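Local atomic coordinates of CopN (Chlamydia pneumoniae, PDB entry 4NRH), a protein that binds the chaperone Scc3 and probably acts as a gatekeeper of type III secretion, directing secretion of the translocators. Residues A[246-251]-A[298-303]. Residues are numbered along the deposited sequence; the frame is centred on the assembly and turned at random.
Sequences KVEREV and LDAVNI
Glu248 reaches from helix 244-255 across to Val301, the last helical residue of 284-301, and this one pair makes most of the contact. The acid lies fully extended: CG sits anti to the backbone N (chi1 179°), and the chain runs straight on from there to bring its carboxylate over to the valine. CG2 of Val301 is the group it meets, 3.9 Å from Glu248 CG and 3.7 Å from Glu248 OE2, so one methyl lies along the Glu248 chain from CG to OE2, in plain van der Waals contact. On the solvent side things are looser, with Ala300 CB standing 4.3 Å from Glu248 OE1. No hydrogen bond joins the two segments; the charge of Glu248 is answered within its own helix, where OE2 forms a salt bridge with Arg252. Just past Val301 the other helix ends, and Asn302 folds back so that ND2 donates to Leu298 O at 2.7 Å, while Asn302 N reaches the same oxygen from the opposite face of the carbonyl plane. Helix 259-272 bridges the two helices, its Leu266 touching both Val247 and Leu298, and helix 226-237 packs on Val247 through Ile236.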
ATOM      1  N   LYS A 246     -18.143  16.363 -14.593  1.00 57.81           N
ATOM      2  CA  LYS A 246     -16.892  15.793 -15.087  1.00 58.61           C
ATOM      3  C   LYS A 246     -16.927  14.268 -15.067  1.00 52.23           C
ATOM      4  O   LYS A 246     -16.427  13.615 -15.983  1.00 51.70           O
ATOM      5  CB  LYS A 246     -15.710  16.302 -14.262  1.00 56.37           C
ATOM      6  CG  LYS A 246     -15.315  17.738 -14.571  1.00 65.66           C
ATOM      7  CD  LYS A 246     -14.032  18.125 -13.855  1.00 71.71           C
ATOM      8  CE  LYS A 246     -14.231  18.161 -12.350  1.00 70.74           C
ATOM      9  NZ  LYS A 246     -13.002  18.604 -11.635  1.00 63.89           N
ATOM     10  N   VAL A 247     -17.514  13.706 -14.016  1.00 49.72           N
ATOM     11  CA  VAL A 247     -17.643  12.260 -13.890  1.00 45.80           C
ATOM     12  C   VAL A 247     -18.564  11.709 -14.976  1.00 48.55           C
ATOM     13  O   VAL A 247     -18.264  10.690 -15.601  1.00 49.60           O
ATOM     14  CB  VAL A 247     -18.178  11.860 -12.501  1.00 46.71           C
ATOM     15  CG1 VAL A 247     -18.517  10.378 -12.464  1.00 41.56           C
ATOM     16  CG2 VAL A 247     -17.160  12.203 -11.424  1.00 46.65           C
ATOM     17  N   GLU A 248     -19.682  12.393 -15.205  1.00 53.85           N
ATOM     18  CA  GLU A 248     -20.639  11.977 -16.226  1.00 54.19           C
ATOM     19  C   GLU A 248     -20.024  12.052 -17.620  1.00 50.19           C
ATOM     20  O   GLU A 248     -20.217  11.154 -18.440  1.00 45.94           O
ATOM     21  CB  GLU A 248     -21.903  12.839 -16.165  1.00 50.61           C
ATOM     22  CG  GLU A 248     -22.940  12.483 -17.219  1.00 51.06           C
ATOM     23  CD  GLU A 248     -24.150  13.396 -17.185  1.00 67.03           C
ATOM     24  OE1 GLU A 248     -24.230  14.247 -16.275  1.00 77.89           O
ATOM     25  OE2 GLU A 248     -25.019  13.265 -18.072  1.00 59.74           O
ATOM     26  N   ARG A 249     -19.284  13.126 -17.878  1.00 41.18           N
ATOM     27  CA  ARG A 249     -18.637  13.323 -19.171  1.00 53.48           C
ATOM     28  C   ARG A 249     -17.604  12.237 -19.449  1.00 50.65           C
ATOM     29  O   ARG A 249     -17.490  11.750 -20.574  1.00 55.05           O
ATOM     30  CB  ARG A 249     -17.970  14.698 -19.235  1.00 62.86           C
ATOM     31  CG  ARG A 249     -17.458  15.069 -20.617  1.00 75.75           C
ATOM     32  CD  ARG A 249     -16.821  16.448 -20.625  1.00 91.30           C
ATOM     33  NE  ARG A 249     -15.602  16.486 -19.822  1.00 97.37           N
ATOM     34  CZ  ARG A 249     -14.734  17.493 -19.825  1.00103.10           C
ATOM     35  NH1 ARG A 249     -14.948  18.554 -20.593  1.00110.45           N
ATOM     36  NH2 ARG A 249     -13.651  17.440 -19.061  1.00 98.25           N
ATOM     37  N   GLU A 250     -16.850  11.868 -18.418  1.00 46.26           N
ATOM     38  CA  GLU A 250     -15.822  10.842 -18.541  1.00 47.15           C
ATOM     39  C   GLU A 250     -16.440   9.492 -18.889  1.00 43.68           C
ATOM     40  O   GLU A 250     -15.912   8.748 -19.716  1.00 42.35           O
ATOM     41  CB  GLU A 250     -15.012  10.736 -17.247  1.00 50.70           C
ATOM     42  CG  GLU A 250     -13.938   9.657 -17.266  1.00 52.84           C
ATOM     43  CD  GLU A 250     -12.863   9.918 -18.305  1.00 63.18           C
ATOM     44  OE1 GLU A 250     -12.622  11.099 -18.634  1.00 65.71           O
ATOM     45  OE2 GLU A 250     -12.259   8.940 -18.795  1.00 68.95           O
ATOM     46  N   VAL A 251     -17.563   9.182 -18.248  1.00 37.32           N
ATOM     47  CA  VAL A 251     -18.281   7.941 -18.505  1.00 39.38           C
ATOM     48  C   VAL A 251     -18.866   7.918 -19.918  1.00 44.16           C
ATOM     49  O   VAL A 251     -18.806   6.898 -20.606  1.00 43.46           O
ATOM     50  CB  VAL A 251     -19.410   7.727 -17.474  1.00 41.88           C
ATOM     51  CG1 VAL A 251     -20.307   6.570 -17.884  1.00 46.33           C
ATOM     52  CG2 VAL A 251     -18.822   7.481 -16.094  1.00 34.75           C
ATOM     53  N   LEU A 298     -25.440   9.857 -11.213  1.00 42.19           N
ATOM     54  CA  LEU A 298     -26.495   8.869 -11.418  1.00 46.43           C
ATOM     55  C   LEU A 298     -27.882   9.505 -11.453  1.00 47.16           C
ATOM     56  O   LEU A 298     -28.714   9.156 -12.289  1.00 52.96           O
ATOM     57  CB  LEU A 298     -26.443   7.803 -10.322  1.00 41.14           C
ATOM     58  CG  LEU A 298     -25.405   6.696 -10.494  1.00 43.70           C
ATOM     59  CD1 LEU A 298     -25.212   5.943  -9.190  1.00 40.56           C
ATOM     60  CD2 LEU A 298     -25.834   5.746 -11.601  1.00 46.54           C
ATOM     61  N   ASP A 299     -28.122  10.437 -10.537  1.00 48.64           N
ATOM     62  CA  ASP A 299     -29.406  11.123 -10.452  1.00 60.50           C
ATOM     63  C   ASP A 299     -29.659  11.999 -11.675  1.00 57.88           C
ATOM     64  O   ASP A 299     -30.756  11.997 -12.234  1.00 60.43           O
ATOM     65  CB  ASP A 299     -29.475  11.965  -9.176  1.00 62.07           C
ATOM     66  CG  ASP A 299     -29.474  11.117  -7.918  1.00 68.15           C
ATOM     67  OD1 ASP A 299     -29.905   9.946  -7.989  1.00 72.54           O
ATOM     68  OD2 ASP A 299     -29.043  11.620  -6.859  1.00 72.66           O
ATOM     69  N   ALA A 300     -28.639  12.751 -12.080  1.00 59.59           N
ATOM     70  CA  ALA A 300     -28.730  13.630 -13.242  1.00 61.30           C
ATOM     71  C   ALA A 300     -29.010  12.852 -14.525  1.00 62.29           C
ATOM     72  O   ALA A 300     -29.768  13.303 -15.384  1.00 67.50           O
ATOM     73  CB  ALA A 300     -27.452  14.444 -13.387  1.00 55.63           C
ATOM     74  N   VAL A 301     -28.390  11.683 -14.647  1.00 56.48           N
ATOM     75  CA  VAL A 301     -28.501  10.860 -15.849  1.00 58.90           C
ATOM     76  C   VAL A 301     -29.889  10.239 -16.016  1.00 68.31           C
ATOM     77  O   VAL A 301     -30.419  10.179 -17.128  1.00 76.77           O
ATOM     78  CB  VAL A 301     -27.429   9.739 -15.851  1.00 56.77           C
ATOM     79  CG1 VAL A 301     -27.760   8.662 -16.874  1.00 52.99           C
ATOM     80  CG2 VAL A 301     -26.052  10.324 -16.120  1.00 61.20           C
ATOM     81  N   ASN A 302     -30.495   9.816 -14.911  1.00 69.05           N
ATOM     82  CA  ASN A 302     -31.767   9.105 -14.978  1.00 78.02           C
ATOM     83  C   ASN A 302     -32.976  10.032 -15.070  1.00 81.34           C
ATOM     84  O   ASN A 302     -32.914  11.201 -14.688  1.00 77.55           O
ATOM     85  CB  ASN A 302     -31.920   8.184 -13.766  1.00 80.22           C
ATOM     86  CG  ASN A 302     -31.052   6.944 -13.863  1.00 83.97           C
ATOM     87  OD1 ASN A 302     -31.370   6.007 -14.596  1.00 87.78           O
ATOM     88  ND2 ASN A 302     -29.949   6.934 -13.124  1.00 75.05           N
ATOM     89  N   ILE A 303     -34.073   9.487 -15.586  1.00 87.28           N
ATOM     90  CA  ILE A 303     -35.276  10.261 -15.872  1.00102.19           C
ATOM     91  C   ILE A 303     -36.076  10.578 -14.613  1.00110.07           C
ATOM     92  O   ILE A 303     -36.653   9.686 -13.991  1.00111.94           O
ATOM     93  CB  ILE A 303     -36.188   9.513 -16.863  1.00104.80           C
ATOM     94  CG1 ILE A 303     -35.351   8.840 -17.953  1.00103.26           C
ATOM     95  CG2 ILE A 303     -37.217  10.462 -17.461  1.00109.92           C
ATOM     96  CD1 ILE A 303     -36.156   7.963 -18.887  1.00104.89           C
TER